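Local atomic coordinates of beta-N-acetylglucosaminidase-like protein Glycoside hydrolase family 20 (Flavobacterium johnsoniae, PDB entry 6YHH), a protein that probably acts as a beta-N-acetylglucosaminidase of glycoside hydrolase family 20, removing N-acetylglucosamine units from chitin-derived oligosaccharides. Residues Trp12-Val17 with Trp476-Ile481; Phe157-Val162 with Ala455-Phe460; Phe348-Ala353 with Lys372-Glu377; Leu648-Asn653 with Ser663-Leu668. All coordinates share one frame; numbering follows the deposited sequence.

How the contacts relate
The four contacts are separate points along one long chain. Contact 1 closes the widest loop, joining the N-terminal domain to the barrel, and contacts 2 and 3 are nested inside it. Contact 2 brings together the segments that follow the first and last strands of the barrel; contact 3, nested in its loop, packs helix 341-358 on the connection to strand 379-382, with centres about 34 Å apart. Contact 4 comes later in the chain, in the C-terminal helical region, about 34 Å from contact 2 and 51 Å from contact 3 between centres. Nearest atoms of any two contacts are at least about 18 Å apart. All four lie away from Glu317, the predicted proton donor.

Contact 1: Trp12-Val17 with Trp476-Ile481; sequences WPQNVV and WSAENI
The carbonyl oxygen of Trp12 receives the main polar link across this contact. Ser477 OG donates to Trp12 O over 2.6 Å, lying in the carbonyl plane and on a lone pair, with a C=O...OG angle of 125°. A water also donates to Trp12 O at 2.9 Å and accepts from Ala478 N, so two donors grip the same oxygen and the water bridges the two backbones. The Ser477 hydroxyl is placed for this by a first torsion of -68°, with OG anti to the carbonyl carbon. Beside it, the indole carbon Trp12 CD1 meets the terminal methyl Ile481 CD1 at 4.0 Å, the two side chains crossing at about a right angle. Pro13 CD and Val16 CG2 lie over one face of that indole. Gln14, bent at its second torsion, lays OE1 3.6 Å from Ala478 CB; its NE2 comes near Trp476 O at a poor angle and gives its hydrogen bond to Phe141 O instead. An alanine here, lacking the amide that binds Phe141 O and lies on Ala478, would probably loosen the seam. Farther out, Asp140 OD1 accepts from both Gln14 N and Trp476 NE1, while Glu473 takes the amide of Trp12. A type I turn from Ala478 to Ile481, closed by Ile481 N to Ala478 O at 3.1 Å, presents the isoleucine. The arrangement is an interdomain seam: the edge of the N-terminal family 20 domain meets the end of helix 467-476 of the catalytic TIM barrel.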
# COMPACT_ATOMS: atom_id res chain seq x y z
N TRP A 12 -5.91 25.73 -9.63
CA TRP A 12 -7.01 26.69 -9.84
C TRP A 12 -7.19 26.93 -11.35
O TRP A 12 -6.18 27.23 -12.05
CB TRP A 12 -6.69 27.98 -9.14
CG TRP A 12 -7.90 28.86 -9.16
CD1 TRP A 12 -8.12 29.95 -9.98
CD2 TRP A 12 -9.11 28.65 -8.44
NE1 TRP A 12 -9.40 30.43 -9.81
CE2 TRP A 12 -10.02 29.68 -8.83
CE3 TRP A 12 -9.51 27.73 -7.44
CZ2 TRP A 12 -11.32 29.79 -8.28
CZ3 TRP A 12 -10.78 27.86 -6.89
CH2 TRP A 12 -11.68 28.88 -7.31
N PRO A 13 -8.42 26.70 -11.87
CA PRO A 13 -8.59 26.80 -13.32
C PRO A 13 -8.46 28.24 -13.85
O PRO A 13 -8.59 29.23 -13.11
CB PRO A 13 -9.98 26.30 -13.54
CG PRO A 13 -10.26 25.36 -12.36
CD PRO A 13 -9.60 26.10 -11.24
N GLN A 14 -8.17 28.34 -15.13
CA GLN A 14 -7.86 29.62 -15.80
C GLN A 14 -9.12 30.54 -15.75
O GLN A 14 -9.00 31.77 -15.64
CB GLN A 14 -7.40 29.44 -17.26
CG GLN A 14 -6.09 28.66 -17.49
CD GLN A 14 -4.84 29.37 -17.00
OE1 GLN A 14 -4.82 30.62 -16.76
NE2 GLN A 14 -3.77 28.57 -16.79
N ASN A 15 -10.28 29.95 -15.82
CA ASN A 15 -11.56 30.70 -15.77
C ASN A 15 -12.54 29.93 -14.95
O ASN A 15 -12.78 28.73 -15.24
CB ASN A 15 -12.15 30.89 -17.17
CG ASN A 15 -11.21 31.58 -18.13
OD1 ASN A 15 -10.43 30.96 -18.88
ND2 ASN A 15 -11.24 32.85 -18.08
N VAL A 16 -13.15 30.61 -14.00
CA VAL A 16 -14.16 29.95 -13.13
C VAL A 16 -15.27 30.93 -12.86
O VAL A 16 -15.01 31.97 -12.26
CB VAL A 16 -13.58 29.57 -11.76
CG1 VAL A 16 -14.65 28.90 -10.87
CG2 VAL A 16 -12.33 28.70 -11.94
N VAL A 17 -16.50 30.56 -13.17
CA VAL A 17 -17.67 31.34 -12.76
C VAL A 17 -18.69 30.42 -12.09
O VAL A 17 -18.99 29.37 -12.64
CB VAL A 17 -18.30 32.04 -13.97
CG1 VAL A 17 -19.50 32.91 -13.54
CG2 VAL A 17 -17.24 32.88 -14.62
N TRP A 476 0.49 24.68 -13.77
CA TRP A 476 -0.74 24.72 -14.62
C TRP A 476 -1.40 26.09 -14.61
O TRP A 476 -1.78 26.62 -15.66
CB TRP A 476 -1.73 23.64 -14.12
CG TRP A 476 -3.08 23.70 -14.83
CD1 TRP A 476 -4.04 24.64 -14.66
CD2 TRP A 476 -3.54 22.81 -15.83
NE1 TRP A 476 -5.10 24.39 -15.54
CE2 TRP A 476 -4.81 23.25 -16.25
CE3 TRP A 476 -3.02 21.64 -16.41
CZ2 TRP A 476 -5.54 22.63 -17.25
CZ3 TRP A 476 -3.77 21.01 -17.42
CH2 TRP A 476 -5.01 21.51 -17.82
N SER A 477 -1.60 26.64 -13.42
CA SER A 477 -2.47 27.80 -13.23
C SER A 477 -1.74 29.09 -13.70
O SER A 477 -0.53 29.14 -13.97
CB SER A 477 -2.81 27.98 -11.77
OG SER A 477 -3.66 26.91 -11.32
N ALA A 478 -2.52 30.14 -13.75
CA ALA A 478 -2.00 31.44 -14.17
C ALA A 478 -0.88 31.90 -13.22
O ALA A 478 -0.91 31.60 -12.03
CB ALA A 478 -3.15 32.46 -14.13
N GLU A 479 0.02 32.72 -13.75
CA GLU A 479 1.19 33.18 -13.02
C GLU A 479 0.80 33.98 -11.80
O GLU A 479 1.52 33.96 -10.82
CB GLU A 479 2.06 34.03 -13.93
CG GLU A 479 3.35 34.54 -13.29
CD GLU A 479 4.29 35.26 -14.23
OE1 GLU A 479 3.87 35.65 -15.35
OE2 GLU A 479 5.49 35.39 -13.83
N ASN A 480 -0.33 34.65 -11.82
CA ASN A 480 -0.74 35.43 -10.65
C ASN A 480 -1.51 34.71 -9.58
O ASN A 480 -1.92 35.34 -8.64
CB ASN A 480 -1.49 36.72 -11.06
CG ASN A 480 -2.81 36.43 -11.73
OD1 ASN A 480 -3.17 35.27 -11.97
ND2 ASN A 480 -3.50 37.48 -12.12
N ILE A 481 -1.65 33.37 -9.63
CA ILE A 481 -2.29 32.68 -8.55
C ILE A 481 -1.15 32.36 -7.53
O ILE A 481 -0.33 31.45 -7.80
CB ILE A 481 -2.97 31.40 -9.11
CG1 ILE A 481 -4.06 31.65 -10.17
CG2 ILE A 481 -3.47 30.50 -7.98
CD1 ILE A 481 -5.13 32.61 -9.74
O HOH W 1 -5.34 29.75 -13.29

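Contact 2: Phe157-Val162 with Ala455-Phe460; sequences FQPVDV and ATPETF
A first torsion of -52°, with CG anti to the carbonyl carbon, and a bend at the second (-66°) bring the Gln158 amide toward segment 455-460. Phe460 meets it with CG anti to its own backbone N, and the amide and ring planes meet obliquely, 32° apart. Gln158 CD lies 3.6 Å from Phe460 CD1. The amide nitrogen of Gln158 has its main partner in His156 O, just ahead of the segment, and makes only a weak hydrogen bond to Ala455 O at 3.4 Å. Gln158 OE1 touches Pro457 CA at 3.3 Å; it is buried by this contact and finds no hydrogen-bonding partner in the model. These segments belong to the closure of the TIM barrel, where strands 146-152 and 443-450, the first and last, pair in parallel, and each segment comes after the C-terminal end of one of them. Pro159, at the N-cap position of helix 160-172, crosses Pro457 at about a right angle, its CD 3.6 Å from Pro457 CG. The branches of Val162 are divided between two neighbours: CG1, anti to the backbone N, approaches Phe460 CD2 at 3.8 Å, while CG2 faces Pro457 CB at 4.0 Å. Pro457 and Phe460 are held in a compact bend by Thr456, whose OG1 accepts from Thr459 N at 3.1 Å, an ST motif, while Thr459 OG1 accepts from Thr456 N. Leu151 and Met450, from the two strands, touch the Phe460 side chain.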
# COMPACT_ATOMS: atom_id res chain seq x y z
N PHE A 157 14.89 1.88 -4.10
CA PHE A 157 14.06 1.30 -5.13
C PHE A 157 12.61 1.54 -4.73
O PHE A 157 12.21 1.31 -3.54
CB PHE A 157 14.38 -0.15 -5.37
CG PHE A 157 13.49 -0.83 -6.38
CD1 PHE A 157 13.64 -0.51 -7.74
CD2 PHE A 157 12.55 -1.80 -6.02
CE1 PHE A 157 12.84 -1.05 -8.70
CE2 PHE A 157 11.74 -2.36 -7.01
CZ PHE A 157 11.93 -2.03 -8.36
N GLN A 158 11.82 1.92 -5.72
CA GLN A 158 10.39 2.13 -5.53
C GLN A 158 9.63 1.12 -6.39
O GLN A 158 9.60 1.23 -7.64
CB GLN A 158 9.99 3.52 -5.89
CG GLN A 158 10.82 4.62 -5.23
CD GLN A 158 10.62 4.65 -3.72
OE1 GLN A 158 9.57 4.39 -3.22
NE2 GLN A 158 11.70 4.94 -3.03
N PRO A 159 8.99 0.15 -5.75
CA PRO A 159 8.32 -0.92 -6.51
C PRO A 159 7.17 -0.40 -7.42
O PRO A 159 6.70 0.73 -7.32
CB PRO A 159 7.75 -1.83 -5.42
CG PRO A 159 8.73 -1.70 -4.34
CD PRO A 159 8.95 -0.17 -4.32
N VAL A 160 6.76 -1.32 -8.31
CA VAL A 160 5.71 -1.03 -9.27
C VAL A 160 4.53 -0.37 -8.63
O VAL A 160 3.96 0.60 -9.21
CB VAL A 160 5.31 -2.32 -10.01
CG1 VAL A 160 4.00 -2.13 -10.73
CG2 VAL A 160 6.44 -2.77 -10.90
N ASP A 161 4.08 -0.83 -7.44
CA ASP A 161 2.89 -0.23 -6.83
C ASP A 161 3.06 1.27 -6.51
O ASP A 161 2.11 2.06 -6.59
CB ASP A 161 2.40 -0.98 -5.58
CG ASP A 161 3.43 -1.05 -4.47
OD1 ASP A 161 4.49 -1.51 -4.69
OD2 ASP A 161 3.08 -0.67 -3.35
N VAL A 162 4.27 1.64 -6.08
CA VAL A 162 4.54 3.04 -5.78
C VAL A 162 4.45 3.87 -7.04
O VAL A 162 3.83 4.96 -7.06
CB VAL A 162 5.95 3.23 -5.20
CG1 VAL A 162 6.23 4.70 -4.94
CG2 VAL A 162 6.12 2.45 -3.86
N ALA A 455 14.06 8.37 1.59
CA ALA A 455 12.65 7.96 1.45
C ALA A 455 12.58 6.53 0.97
O ALA A 455 12.99 6.21 -0.13
CB ALA A 455 11.93 8.87 0.53
N THR A 456 11.92 5.72 1.76
CA THR A 456 11.65 4.31 1.40
C THR A 456 10.34 4.26 0.67
O THR A 456 9.62 5.24 0.61
CB THR A 456 11.50 3.49 2.69
OG1 THR A 456 10.45 4.10 3.48
CG2 THR A 456 12.82 3.49 3.49
N PRO A 457 9.99 3.09 0.14
CA PRO A 457 8.62 2.99 -0.43
C PRO A 457 7.54 3.32 0.56
O PRO A 457 6.46 3.75 0.15
CB PRO A 457 8.52 1.51 -0.81
CG PRO A 457 9.94 1.19 -1.11
CD PRO A 457 10.81 1.90 -0.14
N GLU A 458 7.82 3.12 1.84
CA GLU A 458 6.86 3.46 2.91
C GLU A 458 6.69 4.94 3.11
O GLU A 458 5.57 5.46 3.37
CB GLU A 458 7.19 2.73 4.23
CG GLU A 458 7.09 1.19 4.06
CD GLU A 458 8.23 0.50 3.38
OE1 GLU A 458 9.35 1.03 3.31
OE2 GLU A 458 7.86 -0.53 2.72
N THR A 459 7.77 5.68 3.08
CA THR A 459 7.70 7.10 3.38
C THR A 459 7.67 8.03 2.12
O THR A 459 7.43 9.22 2.28
CB THR A 459 8.83 7.63 4.30
OG1 THR A 459 10.10 7.45 3.66
CG2 THR A 459 8.87 6.86 5.57
N PHE A 460 7.85 7.45 0.94
CA PHE A 460 7.89 8.16 -0.35
C PHE A 460 6.72 9.15 -0.50
O PHE A 460 6.92 10.36 -0.68
CB PHE A 460 7.83 7.17 -1.50
CG PHE A 460 8.01 7.81 -2.84
CD1 PHE A 460 9.29 8.01 -3.33
CD2 PHE A 460 6.93 8.17 -3.63
CE1 PHE A 460 9.54 8.63 -4.52
CE2 PHE A 460 7.13 8.79 -4.84
CZ PHE A 460 8.43 8.99 -5.34

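Contact 3: Phe348-Ala353 with Lys372-Glu377; sequences FTMQLA and KDLSKE
In the TIM barrel, helix 341-358 precedes strand 362-366, and the contact packs this helix against the irregular connection leading on to the next parallel strand, 379-382. The segment 372-377 in that connection has no regular helix or strand. Met350 carries most of the meeting. Its side chain is bent at both its second and third torsions (chi2 -55°), which brings both SD and the terminal CE against the loop. On the way, CG passes Asp373 O at 3.8 Å. Leu374, with CG anti to its backbone N, crosses the methionine at about a right angle and sets CD1 3.9 Å from Met350 SD. The same methyl, Leu374 CD1, lies 4.1 Å from Thr349 CG2, whose hydroxyl is bonded to Gln345 O within the helix. Farther along the loop, Ser375 OG accepts from Glu377 N at 3.0 Å, an ST turn that shapes the backbone beyond the contact. Met350 CE lies 3.8 Å from Ser375 CB. Next to it, Ser375 N points almost straight at Met350 SD, forming a weak N-H...S hydrogen bond of 3.4 Å with an angle of 171°.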
# COMPACT_ATOMS: atom_id res chain seq x y z
N PHE A 348 31.31 14.11 -25.09
CA PHE A 348 30.79 12.78 -24.72
C PHE A 348 29.29 12.73 -24.95
O PHE A 348 28.80 11.84 -25.60
CB PHE A 348 31.14 12.52 -23.23
CG PHE A 348 30.41 11.38 -22.64
CD1 PHE A 348 30.79 10.06 -22.86
CD2 PHE A 348 29.26 11.61 -21.88
CE1 PHE A 348 30.07 8.98 -22.31
CE2 PHE A 348 28.54 10.54 -21.32
CZ PHE A 348 28.95 9.24 -21.54
N THR A 349 28.56 13.69 -24.41
CA THR A 349 27.13 13.82 -24.59
C THR A 349 26.68 13.87 -26.06
O THR A 349 25.74 13.16 -26.48
CB THR A 349 26.60 15.08 -23.87
OG1 THR A 349 26.91 14.97 -22.46
CG2 THR A 349 25.12 15.26 -24.07
N MET A 350 27.45 14.61 -26.87
CA MET A 350 27.13 14.72 -28.30
C MET A 350 27.49 13.48 -29.09
O MET A 350 26.90 13.29 -30.19
CB MET A 350 27.78 15.99 -28.92
CG MET A 350 27.05 17.26 -28.45
SD MET A 350 25.28 17.27 -28.76
CE MET A 350 25.37 16.86 -30.53
N GLN A 351 28.32 12.59 -28.53
CA GLN A 351 28.51 11.26 -29.11
C GLN A 351 27.25 10.37 -28.91
O GLN A 351 26.97 9.45 -29.67
CB GLN A 351 29.77 10.53 -28.61
CG GLN A 351 31.04 11.27 -28.72
CD GLN A 351 31.20 11.95 -30.04
OE1 GLN A 351 31.22 13.21 -30.14
NE2 GLN A 351 31.29 11.15 -31.06
N LEU A 352 26.50 10.62 -27.82
CA LEU A 352 25.27 9.84 -27.50
C LEU A 352 24.08 10.34 -28.38
O LEU A 352 23.10 9.64 -28.60
CB LEU A 352 24.88 10.07 -26.03
CG LEU A 352 26.03 9.80 -25.04
CD1 LEU A 352 25.52 9.77 -23.62
CD2 LEU A 352 26.68 8.45 -25.30
N ALA A 353 24.15 11.61 -28.78
CA ALA A 353 23.03 12.29 -29.50
C ALA A 353 22.60 11.52 -30.77
O ALA A 353 21.40 11.24 -30.93
CB ALA A 353 23.38 13.72 -29.82
N LYS A 372 29.44 25.30 -25.37
CA LYS A 372 29.09 25.87 -26.67
C LYS A 372 28.73 24.86 -27.75
O LYS A 372 27.80 25.09 -28.56
CB LYS A 372 30.20 26.87 -27.10
CG LYS A 372 31.47 26.19 -27.49
N ASP A 373 29.33 23.70 -27.78
CA ASP A 373 29.07 22.79 -28.88
C ASP A 373 27.89 21.81 -28.63
O ASP A 373 27.68 20.90 -29.41
CB ASP A 373 30.31 21.98 -29.20
CG ASP A 373 31.46 22.81 -29.81
OD1 ASP A 373 31.30 23.98 -30.11
OD2 ASP A 373 32.56 22.19 -29.99
N LEU A 374 27.18 21.91 -27.49
CA LEU A 374 25.95 21.16 -27.34
C LEU A 374 24.95 21.54 -28.40
O LEU A 374 24.68 22.74 -28.52
CB LEU A 374 25.33 21.47 -25.95
CG LEU A 374 24.16 20.58 -25.57
CD1 LEU A 374 24.55 19.11 -25.41
CD2 LEU A 374 23.48 21.09 -24.29
N SER A 375 24.42 20.59 -29.13
CA SER A 375 23.31 20.86 -30.06
C SER A 375 22.19 21.64 -29.42
O SER A 375 21.72 21.27 -28.32
CB SER A 375 22.77 19.60 -30.62
OG SER A 375 21.62 19.86 -31.39
N LYS A 376 21.68 22.68 -30.12
CA LYS A 376 20.54 23.41 -29.62
C LYS A 376 19.24 22.62 -29.65
O LYS A 376 18.19 23.11 -29.16
CB LYS A 376 20.39 24.76 -30.29
CG LYS A 376 21.48 25.71 -29.89
CD LYS A 376 21.19 27.12 -30.43
CE LYS A 376 21.49 27.16 -31.93
NZ LYS A 376 22.97 27.00 -32.09
N GLU A 377 19.29 21.39 -30.17
CA GLU A 377 18.13 20.49 -30.06
C GLU A 377 18.12 19.74 -28.70
O GLU A 377 17.15 19.06 -28.43
CB GLU A 377 18.13 19.45 -31.15
CG GLU A 377 18.08 20.12 -32.55
CD GLU A 377 18.16 19.09 -33.66
OE1 GLU A 377 18.99 19.20 -34.61
OE2 GLU A 377 17.36 18.15 -33.59

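Contact 4: Leu648-Asn653 with Ser663-Leu668; sequences LIEQCN and SVYESL
Tyr665 can be followed from base to tip through a succession of neighbours on segment 648-653. Its CB lies 3.8 Å from Cys652 O, and CG, anti to the backbone N, carries the ring out along the other segment. Over one face sits Asn653: its CB stands 3.5 Å from the ring centroid and 6° off the normal, a CH-pi contact. Beyond CB the Asn653 amide remains stacked on the same face, its plane 9° from that of the ring, with OD1 3.3 Å from Tyr665 CD2. At the ring edge, Ile649 O approaches CD1 in the plane of the ring at 3.8 Å, while Ile649 CG2 is 4.1 Å from CE1. The tip ends in a very short hydrogen bond, Tyr665 OH donating to Glu650 OE2 over 2.5 Å. Glu650 bends back at its second torsion to offer the syn lone pair of OE2, and its carboxylate plane is turned 74° from the ring. Accepting the phenol hydrogen would probably help stabilise the carboxylate in its ionised form. A leucine here, without hydroxyl or ring, would probably leave Glu650 and Asn653 less firmly placed. One turn on, Leu668 supplies the apolar part: its CB is 3.9 Å from Ile649 CG2, and its CD1 is 4.0 Å from Cys652 CB. Phe570, Phe593 and Leu630 of neighbouring helices also touch Leu668. Helices 642-650 and 665-671, linked through the short strand 660-662, thus pack together as a helix pair within the C-terminal helical bundle.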
# COMPACT_ATOMS: atom_id res chain seq x y z
N LEU A 648 15.89 29.74 28.03
CA LEU A 648 14.88 28.73 28.14
C LEU A 648 14.20 28.53 26.76
O LEU A 648 14.03 27.38 26.32
CB LEU A 648 13.85 29.11 29.20
CG LEU A 648 12.82 28.06 29.46
CD1 LEU A 648 13.48 26.89 30.12
CD2 LEU A 648 11.68 28.63 30.33
N ILE A 649 13.85 29.62 26.10
CA ILE A 649 13.23 29.55 24.76
C ILE A 649 14.24 29.08 23.76
O ILE A 649 13.89 28.27 22.90
CB ILE A 649 12.51 30.85 24.40
CG1 ILE A 649 11.12 30.83 25.06
CG2 ILE A 649 12.46 31.10 22.90
CD1 ILE A 649 11.01 30.65 26.55
N GLU A 650 15.49 29.53 23.86
CA GLU A 650 16.50 29.12 22.91
C GLU A 650 16.74 27.66 22.92
O GLU A 650 17.17 27.09 21.89
CB GLU A 650 17.87 29.82 23.20
CG GLU A 650 17.93 31.30 22.87
CD GLU A 650 17.74 31.51 21.39
OE1 GLU A 650 18.57 31.03 20.60
OE2 GLU A 650 16.68 32.09 21.04
N GLN A 651 16.51 26.99 24.02
CA GLN A 651 16.67 25.50 24.06
C GLN A 651 15.82 24.89 22.95
O GLN A 651 16.13 23.81 22.40
CB GLN A 651 16.19 24.90 25.35
CG GLN A 651 16.89 25.33 26.65
CD GLN A 651 18.32 25.01 26.60
OE1 GLN A 651 18.70 23.84 26.47
NE2 GLN A 651 19.15 26.04 26.66
N CYS A 652 14.71 25.51 22.64
CA CYS A 652 13.76 24.91 21.70
C CYS A 652 14.22 25.02 20.23
O CYS A 652 13.49 24.56 19.34
CB CYS A 652 12.37 25.52 21.84
SG CYS A 652 11.57 25.15 23.38
N ASN A 653 15.34 25.70 19.96
CA ASN A 653 15.87 25.74 18.57
C ASN A 653 16.86 24.67 18.28
O ASN A 653 17.55 24.71 17.27
CB ASN A 653 16.56 27.09 18.36
CG ASN A 653 16.68 27.46 16.90
OD1 ASN A 653 15.89 27.06 16.02
ND2 ASN A 653 17.67 28.31 16.62
N SER A 663 9.12 23.67 15.02
CA SER A 663 8.86 24.76 14.09
C SER A 663 7.94 25.81 14.68
O SER A 663 7.43 26.65 13.99
CB SER A 663 8.34 24.20 12.76
OG SER A 663 7.16 23.42 12.96
N VAL A 664 7.81 25.76 15.99
CA VAL A 664 7.23 26.85 16.80
C VAL A 664 8.28 27.74 17.42
O VAL A 664 7.95 28.76 18.05
CB VAL A 664 6.32 26.25 17.91
CG1 VAL A 664 5.10 25.54 17.35
CG2 VAL A 664 7.07 25.32 18.84
N TYR A 665 9.57 27.40 17.31
CA TYR A 665 10.60 28.20 17.90
C TYR A 665 10.59 29.70 17.56
O TYR A 665 10.64 30.57 18.51
CB TYR A 665 12.00 27.62 17.60
CG TYR A 665 13.06 28.60 17.90
CD1 TYR A 665 13.41 28.86 19.22
CD2 TYR A 665 13.68 29.29 16.87
CE1 TYR A 665 14.37 29.80 19.51
CE2 TYR A 665 14.67 30.21 17.13
CZ TYR A 665 15.02 30.44 18.45
OH TYR A 665 16.02 31.40 18.75
N GLU A 666 10.45 30.01 16.27
CA GLU A 666 10.47 31.44 15.86
C GLU A 666 9.37 32.25 16.56
O GLU A 666 9.64 33.36 17.01
CB GLU A 666 10.40 31.63 14.37
CG GLU A 666 11.65 31.09 13.65
CD GLU A 666 12.97 31.85 13.95
OE1 GLU A 666 12.98 33.02 14.47
OE2 GLU A 666 14.06 31.27 13.68
N SER A 667 8.19 31.67 16.67
CA SER A 667 7.07 32.29 17.36
C SER A 667 7.22 32.37 18.85
O SER A 667 6.77 33.38 19.47
CB SER A 667 5.80 31.58 16.95
OG SER A 667 5.40 32.00 15.64
N LEU A 668 7.89 31.39 19.46
CA LEU A 668 8.22 31.49 20.86
C LEU A 668 9.11 32.73 21.06
O LEU A 668 8.92 33.47 22.06
CB LEU A 668 8.96 30.25 21.36
CG LEU A 668 8.15 28.95 21.34
CD1 LEU A 668 9.09 27.85 21.70
CD2 LEU A 668 7.00 28.99 22.33